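Local coordinates for mandelate racemase/muconate lactonizing enzyme family protein (Azoarcus sp., PDB 2QDE) that belongs to the enolase superfamily as a mandelate racemase/muconate lactonizing enzyme family protein, and binds a barium ion at the mouth of its barrel domain, at residues D191-A205 and L212-P225. Sequence-based numbering, arbitrary orientation.
Sequences DLFIDINGAWTYDQA and LEKYNLSKIEQPLP. With BA (barium ion), chain I.
D195 and E221 stack their carboxylates, the planes 28° apart, at the ends of neighbouring parallel strands in the TIM-type barrel of an enolase-superfamily protein; helix 202-212 makes the beta-alpha-beta crossover between them. Barium bridges the pair, which is consistent with D195 OD2 and E221 OE2 standing only 2.9 Å apart. D195 grips it with both oxygens, OD2 at 2.7 Å and the longer OD1 at 3.1 Å; E221 OE2 binds at 2.8 Å, and N197 OD1 and D246 add the other protein ligands. K165 hydrogen-bonds D195 OD2 and forms a salt bridge with E221 OE1. D195 OD1 additionally takes the N-H of N197 from above the carboxylate plane, an Asx turn. E221 is extended, CG anti to the backbone N (chi1 -174°), and its OE1 meets the edge of the F193 ring. Over one face of that ring lies K219 CE, 3.6 Å from the ring centroid, with NZ off-centre in a cation-pi contact. On the other side of the sheet, I194 and I220 lie side by side, and I194 CD1 meets L212 CD1 tip to tip at a tight 3.5 Å. Beyond the strands, P223 CB approaches W200 CE3 at 3.8 Å, and P223 O accepts the backbone N-H of W200.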
ATOM      1  N   ASP A 191      34.443   2.016  16.033  1.00 24.53           N
ATOM      2  CA  ASP A 191      33.063   1.560  15.845  1.00 23.18           C
ATOM      3  C   ASP A 191      32.438   1.427  17.238  1.00 22.16           C
ATOM      4  O   ASP A 191      32.738   0.491  17.974  1.00 21.63           O
ATOM      5  CB  ASP A 191      33.061   0.198  15.129  1.00 23.95           C
ATOM      6  CG  ASP A 191      31.654  -0.372  14.919  1.00 24.71           C
ATOM      7  OD1 ASP A 191      30.680   0.151  15.502  1.00 26.47           O
ATOM      8  OD2 ASP A 191      31.525  -1.368  14.172  1.00 26.19           O
ATOM      9  N   LEU A 192      31.580   2.374  17.596  1.00 20.10           N
ATOM     10  CA  LEU A 192      30.936   2.376  18.904  1.00 19.86           C
ATOM     11  C   LEU A 192      29.413   2.444  18.779  1.00 21.16           C
ATOM     12  O   LEU A 192      28.890   3.258  18.017  1.00 19.07           O
ATOM     13  CB  LEU A 192      31.432   3.582  19.707  1.00 17.87           C
ATOM     14  CG  LEU A 192      30.792   3.843  21.070  1.00 19.23           C
ATOM     15  CD1 LEU A 192      31.196   2.739  22.042  1.00 18.86           C
ATOM     16  CD2 LEU A 192      31.227   5.212  21.591  1.00 21.26           C
ATOM     17  N   PHE A 193      28.701   1.583  19.505  1.00 19.13           N
ATOM     18  CA  PHE A 193      27.242   1.619  19.473  1.00 20.06           C
ATOM     19  C   PHE A 193      26.634   1.186  20.799  1.00 21.40           C
ATOM     20  O   PHE A 193      27.347   0.722  21.686  1.00 20.90           O
ATOM     21  CB  PHE A 193      26.680   0.795  18.295  1.00 20.04           C
ATOM     22  CG  PHE A 193      26.950  -0.684  18.367  1.00 20.58           C
ATOM     23  CD1 PHE A 193      25.991  -1.557  18.881  1.00 20.77           C
ATOM     24  CD2 PHE A 193      28.134  -1.217  17.846  1.00 21.07           C
ATOM     25  CE1 PHE A 193      26.200  -2.950  18.868  1.00 22.66           C
ATOM     26  CE2 PHE A 193      28.358  -2.603  17.827  1.00 22.83           C
ATOM     27  CZ  PHE A 193      27.387  -3.472  18.336  1.00 22.69           C
ATOM     28  N   ILE A 194      25.323   1.359  20.942  1.00 20.50           N
ATOM     29  CA  ILE A 194      24.648   1.004  22.187  1.00 21.44           C
ATOM     30  C   ILE A 194      23.474   0.046  21.991  1.00 20.81           C
ATOM     31  O   ILE A 194      22.879  -0.014  20.915  1.00 20.20           O
ATOM     32  CB  ILE A 194      24.131   2.264  22.908  1.00 21.98           C
ATOM     33  CG1 ILE A 194      23.163   3.028  21.997  1.00 23.19           C
ATOM     34  CG2 ILE A 194      25.304   3.151  23.303  1.00 23.49           C
ATOM     35  CD1 ILE A 194      22.506   4.221  22.666  1.00 25.18           C
ATOM     36  N   ASP A 195      23.153  -0.689  23.050  1.00 18.79           N
ATOM     37  CA  ASP A 195      22.071  -1.674  23.043  1.00 19.31           C
ATOM     38  C   ASP A 195      21.041  -1.267  24.100  1.00 19.91           C
ATOM     39  O   ASP A 195      21.387  -1.088  25.264  1.00 19.91           O
ATOM     40  CB  ASP A 195      22.651  -3.046  23.370  1.00 18.59           C
ATOM     41  CG  ASP A 195      21.662  -4.175  23.160  1.00 19.61           C
ATOM     42  OD1 ASP A 195      20.458  -3.905  22.973  1.00 18.82           O
ATOM     43  OD2 ASP A 195      22.098  -5.348  23.200  1.00 21.70           O
ATOM     44  N   ILE A 196      19.783  -1.123  23.687  1.00 19.63           N
ATOM     45  CA  ILE A 196      18.708  -0.702  24.586  1.00 19.50           C
ATOM     46  C   ILE A 196      17.849  -1.862  25.087  1.00 20.41           C
ATOM     47  O   ILE A 196      17.109  -1.717  26.058  1.00 19.55           O
ATOM     48  CB  ILE A 196      17.773   0.312  23.885  1.00 20.12           C
ATOM     49  CG1 ILE A 196      18.599   1.289  23.041  1.00 20.82           C
ATOM     50  CG2 ILE A 196      16.975   1.086  24.917  1.00 20.71           C
ATOM     51  CD1 ILE A 196      19.625   2.084  23.834  1.00 19.43           C
ATOM     52  N   ASN A 197      17.940  -3.005  24.414  1.00 20.56           N
ATOM     53  CA  ASN A 197      17.166  -4.181  24.798  1.00 22.65           C
ATOM     54  C   ASN A 197      15.653  -3.906  24.782  1.00 22.36           C
ATOM     55  O   ASN A 197      14.898  -4.483  25.572  1.00 23.37           O
ATOM     56  CB  ASN A 197      17.596  -4.688  26.188  1.00 22.68           C
ATOM     57  CG  ASN A 197      18.984  -5.320  26.182  1.00 25.10           C
ATOM     58  OD1 ASN A 197      19.267  -6.232  25.397  1.00 23.58           O
ATOM     59  ND2 ASN A 197      19.854  -4.844  27.065  1.00 26.28           N
ATOM     60  N   GLY A 198      15.227  -3.023  23.884  1.00 20.29           N
ATOM     61  CA  GLY A 198      13.816  -2.703  23.735  1.00 21.66           C
ATOM     62  C   GLY A 198      13.099  -2.044  24.899  1.00 22.89           C
ATOM     63  O   GLY A 198      11.873  -2.142  25.012  1.00 21.48           O
ATOM     64  N   ALA A 199      13.843  -1.339  25.739  1.00 22.80           N
ATOM     65  CA  ALA A 199      13.267  -0.691  26.914  1.00 23.93           C
ATOM     66  C   ALA A 199      12.595   0.670  26.701  1.00 25.34           C
ATOM     67  O   ALA A 199      12.017   1.217  27.646  1.00 26.21           O
ATOM     68  CB  ALA A 199      14.346  -0.561  28.003  1.00 23.69           C
ATOM     69  N   TRP A 200      12.639   1.218  25.487  1.00 23.70           N
ATOM     70  CA  TRP A 200      12.049   2.537  25.262  1.00 22.15           C
ATOM     71  C   TRP A 200      10.656   2.651  24.648  1.00 22.11           C
ATOM     72  O   TRP A 200      10.247   1.831  23.828  1.00 20.86           O
ATOM     73  CB  TRP A 200      12.988   3.396  24.411  1.00 21.60           C
ATOM     74  CG  TRP A 200      14.265   3.783  25.090  1.00 23.44           C
ATOM     75  CD1 TRP A 200      14.511   3.800  26.435  1.00 22.26           C
ATOM     76  CD2 TRP A 200      15.469   4.225  24.455  1.00 22.95           C
ATOM     77  NE1 TRP A 200      15.795   4.222  26.673  1.00 23.15           N
ATOM     78  CE2 TRP A 200      16.408   4.490  25.474  1.00 22.51           C
ATOM     79  CE3 TRP A 200      15.847   4.423  23.120  1.00 23.45           C
ATOM     80  CZ2 TRP A 200      17.705   4.944  25.202  1.00 22.01           C
ATOM     81  CZ3 TRP A 200      17.141   4.876  22.846  1.00 23.77           C
ATOM     82  CH2 TRP A 200      18.053   5.129  23.885  1.00 22.35           C
ATOM     83  N   THR A 201       9.926   3.687  25.066  1.00 21.67           N
ATOM     84  CA  THR A 201       8.617   3.968  24.490  1.00 21.14           C
ATOM     85  C   THR A 201       9.061   4.816  23.292  1.00 22.24           C
ATOM     86  O   THR A 201      10.201   5.293  23.264  1.00 20.59           O
ATOM     87  CB  THR A 201       7.709   4.816  25.433  1.00 23.03           C
ATOM     88  OG1 THR A 201       8.333   6.077  25.703  1.00 25.97           O
ATOM     89  CG2 THR A 201       7.473   4.089  26.757  1.00 23.72           C
ATOM     90  N   TYR A 202       8.195   5.015  22.310  1.00 20.55           N
ATOM     91  CA  TYR A 202       8.596   5.777  21.135  1.00 20.72           C
ATOM     92  C   TYR A 202       9.226   7.151  21.398  1.00 21.58           C
ATOM     93  O   TYR A 202      10.284   7.463  20.850  1.00 20.71           O
ATOM     94  CB  TYR A 202       7.417   5.932  20.184  1.00 20.83           C
ATOM     95  CG  TYR A 202       7.784   6.690  18.942  1.00 22.05           C
ATOM     96  CD1 TYR A 202       8.507   6.081  17.914  1.00 21.31           C
ATOM     97  CD2 TYR A 202       7.450   8.037  18.811  1.00 22.47           C
ATOM     98  CE1 TYR A 202       8.891   6.808  16.776  1.00 23.42           C
ATOM     99  CE2 TYR A 202       7.831   8.769  17.692  1.00 23.01           C
ATOM    100  CZ  TYR A 202       8.546   8.153  16.682  1.00 22.39           C
ATOM    101  OH  TYR A 202       8.909   8.900  15.591  1.00 25.16           O
ATOM    102  N   ASP A 203       8.578   7.970  22.223  1.00 23.32           N
ATOM    103  CA  ASP A 203       9.078   9.311  22.542  1.00 24.82           C
ATOM    104  C   ASP A 203      10.458   9.277  23.184  1.00 24.55           C
ATOM    105  O   ASP A 203      11.320  10.098  22.855  1.00 23.97           O
ATOM    106  CB  ASP A 203       8.088  10.048  23.456  1.00 25.71           C
ATOM    107  CG  ASP A 203       7.807   9.292  24.739  1.00 28.82           C
ATOM    108  OD1 ASP A 203       7.511   8.080  24.655  1.00 27.57           O
ATOM    109  OD2 ASP A 203       7.868   9.912  25.830  1.00 29.33           O
ATOM    110  N   GLN A 204      10.668   8.339  24.104  1.00 23.26           N
ATOM    111  CA  GLN A 204      11.967   8.196  24.759  1.00 23.84           C
ATOM    112  C   GLN A 204      13.046   7.962  23.704  1.00 21.90           C
ATOM    113  O   GLN A 204      14.104   8.583  23.736  1.00 20.62           O
ATOM    114  CB  GLN A 204      11.973   6.992  25.706  1.00 25.85           C
ATOM    115  CG  GLN A 204      11.481   7.238  27.124  1.00 29.19           C
ATOM    116  CD  GLN A 204      11.638   5.989  27.991  1.00 30.97           C
ATOM    117  OE1 GLN A 204      11.152   4.914  27.635  1.00 30.22           O
ATOM    118  NE2 GLN A 204      12.325   6.126  29.126  1.00 32.13           N
ATOM    119  N   ALA A 205      12.769   7.048  22.779  1.00 21.24           N
ATOM    120  CA  ALA A 205      13.721   6.712  21.722  1.00 21.52           C
ATOM    121  C   ALA A 205      14.102   7.928  20.886  1.00 20.60           C
ATOM    122  O   ALA A 205      15.278   8.211  20.687  1.00 20.47           O
ATOM    123  CB  ALA A 205      13.146   5.614  20.827  1.00 21.48           C
ATOM    124  N   LEU A 212      21.939  11.814  21.270  1.00 21.39           N
ATOM    125  CA  LEU A 212      23.195  11.098  21.082  1.00 22.30           C
ATOM    126  C   LEU A 212      23.814  11.242  19.693  1.00 23.52           C
ATOM    127  O   LEU A 212      24.941  10.800  19.473  1.00 22.43           O
ATOM    128  CB  LEU A 212      22.998   9.609  21.377  1.00 21.50           C
ATOM    129  CG  LEU A 212      22.573   9.224  22.802  1.00 22.53           C
ATOM    130  CD1 LEU A 212      22.394   7.711  22.892  1.00 18.99           C
ATOM    131  CD2 LEU A 212      23.629   9.699  23.795  1.00 22.82           C
ATOM    132  N   GLU A 213      23.092  11.852  18.759  1.00 24.27           N
ATOM    133  CA  GLU A 213      23.603  11.999  17.401  1.00 26.70           C
ATOM    134  C   GLU A 213      24.968  12.675  17.297  1.00 26.20           C
ATOM    135  O   GLU A 213      25.749  12.346  16.410  1.00 27.02           O
ATOM    136  CB  GLU A 213      22.573  12.725  16.515  1.00 29.05           C
ATOM    137  CG  GLU A 213      21.265  11.933  16.364  1.00 33.68           C
ATOM    138  CD  GLU A 213      20.256  12.563  15.411  1.00 36.39           C
ATOM    139  OE1 GLU A 213      20.089  13.802  15.445  1.00 37.40           O
ATOM    140  OE2 GLU A 213      19.616  11.809  14.636  1.00 36.43           O
ATOM    141  N   LYS A 214      25.275  13.596  18.204  1.00 27.21           N
ATOM    142  CA  LYS A 214      26.562  14.283  18.148  1.00 27.37           C
ATOM    143  C   LYS A 214      27.744  13.350  18.443  1.00 29.05           C
ATOM    144  O   LYS A 214      28.905  13.699  18.170  1.00 27.77           O
ATOM    145  CB  LYS A 214      26.578  15.471  19.120  1.00 28.30           C
ATOM    146  CG  LYS A 214      26.638  15.102  20.593  1.00 28.50           C
ATOM    147  CD  LYS A 214      26.562  16.360  21.451  1.00 30.34           C
ATOM    148  CE  LYS A 214      25.195  17.022  21.308  1.00 32.29           C
ATOM    149  NZ  LYS A 214      25.171  18.445  21.779  1.00 36.05           N
ATOM    150  N   TYR A 215      27.453  12.165  18.981  1.00 26.35           N
ATOM    151  CA  TYR A 215      28.507  11.207  19.300  1.00 26.72           C
ATOM    152  C   TYR A 215      28.776  10.205  18.180  1.00 26.48           C
ATOM    153  O   TYR A 215      29.657   9.356  18.296  1.00 27.19           O
ATOM    154  CB  TYR A 215      28.170  10.482  20.605  1.00 25.94           C
ATOM    155  CG  TYR A 215      28.024  11.440  21.760  1.00 25.75           C
ATOM    156  CD1 TYR A 215      29.103  12.218  22.179  1.00 25.49           C
ATOM    157  CD2 TYR A 215      26.799  11.615  22.399  1.00 25.63           C
ATOM    158  CE1 TYR A 215      28.970  13.150  23.202  1.00 26.07           C
ATOM    159  CE2 TYR A 215      26.650  12.548  23.430  1.00 26.90           C
ATOM    160  CZ  TYR A 215      27.743  13.311  23.821  1.00 26.82           C
ATOM    161  OH  TYR A 215      27.606  14.240  24.829  1.00 27.09           O
ATOM    162  N   ASN A 216      28.015  10.319  17.095  1.00 26.38           N
ATOM    163  CA  ASN A 216      28.165   9.457  15.921  1.00 27.03           C
ATOM    164  C   ASN A 216      28.223   7.957  16.165  1.00 24.34           C
ATOM    165  O   ASN A 216      29.122   7.280  15.677  1.00 23.77           O
ATOM    166  CB  ASN A 216      29.404   9.867  15.125  1.00 30.11           C
ATOM    167  CG  ASN A 216      29.300  11.267  14.584  1.00 34.89           C
ATOM    168  OD1 ASN A 216      29.181  12.230  15.347  1.00 37.06           O
ATOM    169  ND2 ASN A 216      29.339  11.398  13.260  1.00 37.69           N
ATOM    170  N   LEU A 217      27.259   7.432  16.908  1.00 24.14           N
ATOM    171  CA  LEU A 217      27.218   5.999  17.169  1.00 21.76           C
ATOM    172  C   LEU A 217      26.960   5.283  15.836  1.00 22.80           C
ATOM    173  O   LEU A 217      26.189   5.766  15.002  1.00 23.20           O
ATOM    174  CB  LEU A 217      26.096   5.695  18.164  1.00 20.43           C
ATOM    175  CG  LEU A 217      26.217   6.396  19.525  1.00 19.60           C
ATOM    176  CD1 LEU A 217      24.925   6.240  20.320  1.00 19.25           C
ATOM    177  CD2 LEU A 217      27.400   5.816  20.291  1.00 19.81           C
ATOM    178  N   SER A 218      27.602   4.138  15.630  1.00 20.28           N
ATOM    179  CA  SER A 218      27.406   3.402  14.387  1.00 21.47           C
ATOM    180  C   SER A 218      25.975   2.884  14.261  1.00 21.60           C
ATOM    181  O   SER A 218      25.488   2.660  13.153  1.00 20.63           O
ATOM    182  CB  SER A 218      28.392   2.233  14.282  1.00 21.29           C
ATOM    183  OG  SER A 218      28.124   1.242  15.257  1.00 23.43           O
ATOM    184  N   LYS A 219      25.298   2.707  15.394  1.00 20.35           N
ATOM    185  CA  LYS A 219      23.926   2.209  15.385  1.00 19.66           C
ATOM    186  C   LYS A 219      23.310   2.159  16.779  1.00 20.01           C
ATOM    187  O   LYS A 219      24.012   2.302  17.784  1.00 20.24           O
ATOM    188  CB  LYS A 219      23.893   0.801  14.774  1.00 19.40           C
ATOM    189  CG  LYS A 219      24.976  -0.134  15.332  1.00 22.73           C
ATOM    190  CD  LYS A 219      24.961  -1.491  14.643  1.00 23.68           C
ATOM    191  CE  LYS A 219      26.257  -2.258  14.864  1.00 23.72           C
ATOM    192  NZ  LYS A 219      27.402  -1.608  14.185  1.00 24.53           N
ATOM    193  N   ILE A 220      21.991   1.973  16.822  1.00 18.14           N
ATOM    194  CA  ILE A 220      21.248   1.838  18.072  1.00 17.62           C
ATOM    195  C   ILE A 220      20.589   0.461  18.018  1.00 17.43           C
ATOM    196  O   ILE A 220      19.755   0.206  17.151  1.00 17.56           O
ATOM    197  CB  ILE A 220      20.120   2.887  18.218  1.00 17.91           C
ATOM    198  CG1 ILE A 220      20.680   4.307  18.073  1.00 17.90           C
ATOM    199  CG2 ILE A 220      19.453   2.722  19.577  1.00 17.97           C
ATOM    200  CD1 ILE A 220      21.734   4.648  19.080  1.00 15.62           C
ATOM    201  N   GLU A 221      20.964  -0.429  18.930  1.00 16.79           N
ATOM    202  CA  GLU A 221      20.394  -1.770  18.945  1.00 15.81           C
ATOM    203  C   GLU A 221      19.074  -1.874  19.711  1.00 16.41           C
ATOM    204  O   GLU A 221      19.005  -1.568  20.907  1.00 16.51           O
ATOM    205  CB  GLU A 221      21.396  -2.762  19.533  1.00 16.88           C
ATOM    206  CG  GLU A 221      20.948  -4.225  19.451  1.00 16.72           C
ATOM    207  CD  GLU A 221      21.953  -5.181  20.079  1.00 20.85           C
ATOM    208  OE1 GLU A 221      23.161  -4.851  20.074  1.00 20.59           O
ATOM    209  OE2 GLU A 221      21.533  -6.268  20.556  1.00 18.66           O
ATOM    210  N   GLN A 222      18.037  -2.314  19.000  1.00 15.29           N
ATOM    211  CA  GLN A 222      16.694  -2.509  19.550  1.00 15.27           C
ATOM    212  C   GLN A 222      16.227  -1.457  20.557  1.00 15.79           C
ATOM    213  O   GLN A 222      16.095  -1.743  21.755  1.00 15.36           O
ATOM    214  CB  GLN A 222      16.592  -3.889  20.208  1.00 13.75           C
ATOM    215  CG  GLN A 222      15.158  -4.345  20.441  1.00 15.12           C
ATOM    216  CD  GLN A 222      14.452  -4.719  19.149  1.00 15.07           C
ATOM    217  OE1 GLN A 222      13.316  -4.309  18.906  1.00 17.42           O
ATOM    218  NE2 GLN A 222      15.123  -5.507  18.316  1.00 12.14           N
ATOM    219  N   PRO A 223      15.958  -0.230  20.088  1.00 14.71           N
ATOM    220  CA  PRO A 223      15.504   0.818  21.001  1.00 14.99           C
ATOM    221  C   PRO A 223      14.082   0.592  21.523  1.00 16.16           C
ATOM    222  O   PRO A 223      13.782   0.908  22.676  1.00 17.87           O
ATOM    223  CB  PRO A 223      15.620   2.089  20.156  1.00 14.07           C
ATOM    224  CG  PRO A 223      15.377   1.600  18.775  1.00 14.25           C
ATOM    225  CD  PRO A 223      16.149   0.302  18.725  1.00 14.16           C
ATOM    226  N   LEU A 224      13.221   0.026  20.681  1.00 15.75           N
ATOM    227  CA  LEU A 224      11.821  -0.209  21.036  1.00 16.65           C
ATOM    228  C   LEU A 224      11.501  -1.689  21.269  1.00 17.07           C
ATOM    229  O   LEU A 224      12.292  -2.564  20.925  1.00 16.26           O
ATOM    230  CB  LEU A 224      10.923   0.352  19.922  1.00 16.60           C
ATOM    231  CG  LEU A 224      11.185   1.821  19.560  1.00 17.37           C
ATOM    232  CD1 LEU A 224      10.482   2.179  18.255  1.00 14.78           C
ATOM    233  CD2 LEU A 224      10.708   2.717  20.703  1.00 15.82           C
ATOM    234  N   PRO A 225      10.329  -1.984  21.861  1.00 16.33           N
ATOM    235  CA  PRO A 225       9.933  -3.374  22.128  1.00 15.73           C
ATOM    236  C   PRO A 225      10.022  -4.259  20.885  1.00 17.03           C
ATOM    237  O   PRO A 225       9.894  -3.780  19.754  1.00 16.51           O
ATOM    238  CB  PRO A 225       8.499  -3.231  22.638  1.00 15.80           C
ATOM    239  CG  PRO A 225       8.524  -1.894  23.317  1.00 17.07           C
ATOM    240  CD  PRO A 225       9.295  -1.048  22.334  1.00 15.58           C
TER
HETATM  241 BA    BA I 401      19.948  -6.971  22.738  1.00 50.18          BA
HETATM  242  O   HOH W   1      29.578  -3.549  14.353  1.00 30.86           O